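Local coordinates for protein AncCDT-1 (Synthetic construct, PDB 5T0W) that binds amino acids such as arginine as a periplasmic-type solute-binding protein, a reconstructed ancestor of cyclohexadienyl dehydratase, at residues 73-78 with 88-93. Numbering follows the deposited sequence.
With ARG (arginine), chain E.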
ATOM      1  N   GLY A  73      -0.022   7.957 -10.019  1.00 29.57           N
ATOM      2  CA  GLY A  73      -0.975   9.043 -10.173  1.00 30.01           C
ATOM      3  C   GLY A  73      -2.178   8.955  -9.245  1.00 28.81           C
ATOM      4  O   GLY A  73      -3.211   9.564  -9.499  1.00 29.27           O
ATOM      5  N   ILE A  74      -2.067   8.172  -8.178  1.00 27.46           N
ATOM      6  CA  ILE A  74      -3.221   7.921  -7.334  1.00 26.46           C
ATOM      7  C   ILE A  74      -3.649   9.167  -6.544  1.00 26.13           C
ATOM      8  O   ILE A  74      -4.840   9.387  -6.353  1.00 25.98           O
ATOM      9  CB  ILE A  74      -3.022   6.720  -6.393  1.00 25.32           C
ATOM     10  CG1 ILE A  74      -4.397   6.253  -5.880  1.00 24.82           C
ATOM     11  CG2 ILE A  74      -2.119   7.081  -5.243  1.00 24.57           C
ATOM     12  CD1 ILE A  74      -4.360   4.918  -5.154  1.00 24.21           C
ATOM     13  N   ILE A  75      -2.685   9.960  -6.094  1.00 26.15           N
ATOM     14  CA  ILE A  75      -3.010  11.205  -5.416  1.00 26.26           C
ATOM     15  C   ILE A  75      -3.599  12.255  -6.369  1.00 27.80           C
ATOM     16  O   ILE A  75      -4.593  12.904  -6.044  1.00 27.96           O
ATOM     17  CB  ILE A  75      -1.809  11.767  -4.655  1.00 26.04           C
ATOM     18  CG1 ILE A  75      -1.601  10.914  -3.415  1.00 24.65           C
ATOM     19  CG2 ILE A  75      -2.040  13.219  -4.273  1.00 26.74           C
ATOM     20  CD1 ILE A  75      -0.424  11.316  -2.571  1.00 24.56           C
ATOM     21  N   PRO A  76      -2.995  12.436  -7.547  1.00 29.21           N
ATOM     22  CA  PRO A  76      -3.668  13.337  -8.511  1.00 30.84           C
ATOM     23  C   PRO A  76      -5.087  12.900  -8.879  1.00 30.94           C
ATOM     24  O   PRO A  76      -5.961  13.749  -9.098  1.00 31.89           O
ATOM     25  CB  PRO A  76      -2.745  13.283  -9.738  1.00 32.18           C
ATOM     26  CG  PRO A  76      -1.389  13.048  -9.149  1.00 31.56           C
ATOM     27  CD  PRO A  76      -1.594  12.170  -7.927  1.00 29.58           C
ATOM     28  N   ALA A  77      -5.307  11.591  -8.996  1.00 30.29           N
ATOM     29  CA  ALA A  77      -6.620  11.082  -9.325  1.00 30.49           C
ATOM     30  C   ALA A  77      -7.605  11.451  -8.218  1.00 29.81           C
ATOM     31  O   ALA A  77      -8.742  11.829  -8.497  1.00 30.58           O
ATOM     32  CB  ALA A  77      -6.580   9.585  -9.520  1.00 29.97           C
ATOM     33  N   LEU A  78      -7.143  11.378  -6.976  1.00 28.62           N
ATOM     34  CA  LEU A  78      -7.968  11.692  -5.838  1.00 28.07           C
ATOM     35  C   LEU A  78      -8.281  13.175  -5.833  1.00 29.40           C
ATOM     36  O   LEU A  78      -9.451  13.561  -5.750  1.00 29.82           O
ATOM     37  CB  LEU A  78      -7.254  11.336  -4.534  1.00 26.69           C
ATOM     38  CG  LEU A  78      -7.930  11.866  -3.272  1.00 26.12           C
ATOM     39  CD1 LEU A  78      -9.296  11.240  -3.115  1.00 25.84           C
ATOM     40  CD2 LEU A  78      -7.063  11.636  -2.058  1.00 25.14           C
ATOM     41  N   SER A  88      -5.474   1.752  -0.211  1.00 20.24           N
ATOM     42  CA  SER A  88      -4.497   1.117  -1.112  1.00 20.70           C
ATOM     43  C   SER A  88      -3.119   1.004  -0.499  1.00 20.51           C
ATOM     44  O   SER A  88      -2.111   1.238  -1.154  1.00 20.74           O
ATOM     45  CB  SER A  88      -4.423   1.839  -2.466  1.00 21.13           C
ATOM     46  OG  SER A  88      -3.991   0.946  -3.474  1.00 21.91           O
ATOM     47  N   GLY A  89      -3.101   0.635   0.769  1.00 20.24           N
ATOM     48  CA  GLY A  89      -1.863   0.431   1.502  1.00 20.24           C
ATOM     49  C   GLY A  89      -0.996   1.660   1.576  1.00 19.98           C
ATOM     50  O   GLY A  89       0.208   1.561   1.470  1.00 20.22           O
ATOM     51  N   MET A  90      -1.628   2.821   1.719  1.00 19.66           N
ATOM     52  CA  MET A  90      -0.915   4.064   1.640  1.00 19.68           C
ATOM     53  C   MET A  90      -0.286   4.526   2.955  1.00 19.62           C
ATOM     54  O   MET A  90      -0.952   4.777   3.939  1.00 19.47           O
ATOM     55  CB  MET A  90      -1.831   5.129   1.122  1.00 19.67           C
ATOM     56  CG  MET A  90      -1.105   6.407   0.831  1.00 20.00           C
ATOM     57  SD  MET A  90      -2.076   7.480  -0.173  1.00 20.39           S
ATOM     58  CE  MET A  90      -1.004   8.897  -0.198  1.00 21.04           C
ATOM     59  N   THR A  91       1.032   4.611   2.953  1.00 19.93           N
ATOM     60  CA  THR A  91       1.789   5.133   4.071  1.00 20.14           C
ATOM     61  C   THR A  91       1.517   6.640   4.229  1.00 20.28           C
ATOM     62  O   THR A  91       1.446   7.365   3.263  1.00 20.45           O
ATOM     63  CB  THR A  91       3.288   4.909   3.822  1.00 20.63           C
ATOM     64  OG1 THR A  91       3.548   3.511   3.694  1.00 20.70           O
ATOM     65  CG2 THR A  91       4.106   5.464   4.943  1.00 21.06           C
ATOM     66  N   ILE A  92       1.356   7.079   5.486  1.00 20.42           N
ATOM     67  CA  ILE A  92       1.217   8.503   5.836  1.00 20.86           C
ATOM     68  C   ILE A  92       2.609   9.105   5.889  1.00 21.57           C
ATOM     69  O   ILE A  92       3.429   8.650   6.635  1.00 21.85           O
ATOM     70  CB  ILE A  92       0.519   8.710   7.206  1.00 21.00           C
ATOM     71  CG1 ILE A  92      -0.896   8.099   7.170  1.00 20.44           C
ATOM     72  CG2 ILE A  92       0.425  10.184   7.554  1.00 21.70           C
ATOM     73  CD1 ILE A  92      -1.585   7.990   8.498  1.00 20.67           C
ATOM     74  N   THR A  93       2.855  10.117   5.069  1.00 22.07           N
ATOM     75  CA  THR A  93       4.120  10.806   5.087  1.00 23.10           C
ATOM     76  C   THR A  93       3.912  12.306   5.150  1.00 24.19           C
ATOM     77  O   THR A  93       2.850  12.805   4.755  1.00 24.09           O
ATOM     78  CB  THR A  93       4.990  10.476   3.850  1.00 23.24           C
ATOM     79  OG1 THR A  93       4.418  11.052   2.668  1.00 23.39           O
ATOM     80  CG2 THR A  93       5.179   8.973   3.689  1.00 22.55           C
TER
HETATM   81  N   ARG E 301       3.035   1.705   1.462  1.00  7.68           N
HETATM   82  CA  ARG E 301       3.785   2.192   0.297  1.00  7.57           C
HETATM   83  C   ARG E 301       3.346   3.582   0.028  1.00  7.46           C
HETATM   84  O   ARG E 301       4.049   4.275  -0.708  1.00  7.30           O
HETATM   85  CB  ARG E 301       3.499   1.352  -0.913  1.00  7.80           C
HETATM   86  CG  ARG E 301       2.066   1.476  -1.342  1.00  8.38           C
HETATM   87  CD  ARG E 301       1.826   0.827  -2.703  1.00  8.75           C
HETATM   88  NE  ARG E 301       0.436   0.416  -2.811  1.00  9.10           N
HETATM   89  CZ  ARG E 301      -0.107  -0.071  -3.914  1.00  9.46           C
HETATM   90  NH1 ARG E 301      -1.391  -0.452  -3.922  1.00  9.40           N
HETATM   91  NH2 ARG E 301       0.633  -0.189  -5.009  1.00  9.64           N
HETATM   92  OXT ARG E 301       2.284   4.005   0.526  1.00  7.36           O
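Ile-75 and Met-90 make the main apolar touch between residues 73-78, most of them helical, and the ligand-binding loop 88-93. Their side chains cross at about a right angle, with CD1 of Ile-75 against CE of Met-90 at 3.4 Å and CG1 of Ile-75 just behind. Met-90 gets there by stretching out fully: CG lies anti to the backbone N (chi1 -172°), and the rest of the chain stays extended, carrying the methyl across to the helix. The second touch is slacker, CD1 of Ile-74 to CB of Ser-88 at 4.1 Å. Toward the arginine the packing gives way to a dense polar grip. Ser-88 takes three hydrogen bonds from the ligand: ligand NH1 to Ser-88 OG at 3.0 Å, ligand NE to Ser-88 O at 3.1 Å, and a weak one from NH1 to that same O. At the other end of the ligand, its amino N gives hydrogen bonds to Gly-89 O (2.8 Å) and Thr-91 OG1 (2.9 Å), while the Thr-91 N-H meets OXT almost straight on (2.8 Å, 169°). Arg-96, Asp-181, Gln-139 and Thr-143 also bind the arginine. The helix turns its more open side away from all this: Pro-76 is exposed, whereas Ile-74 and Leu-78 are buried, both resting on Phe-83. In this family 3 solute-binding fold, the loop leads from strand 85-86 into helix 94-97, whose Arg-96 touches both Ile-75 and Met-90; strand 207-213 is joined to the loop by backbone hydrogen bonds, Met-90 with Gly-210 and Ile-92 with Pro-208, and Phe-102 of strand 101-102 also packs on the Met-90 side chain.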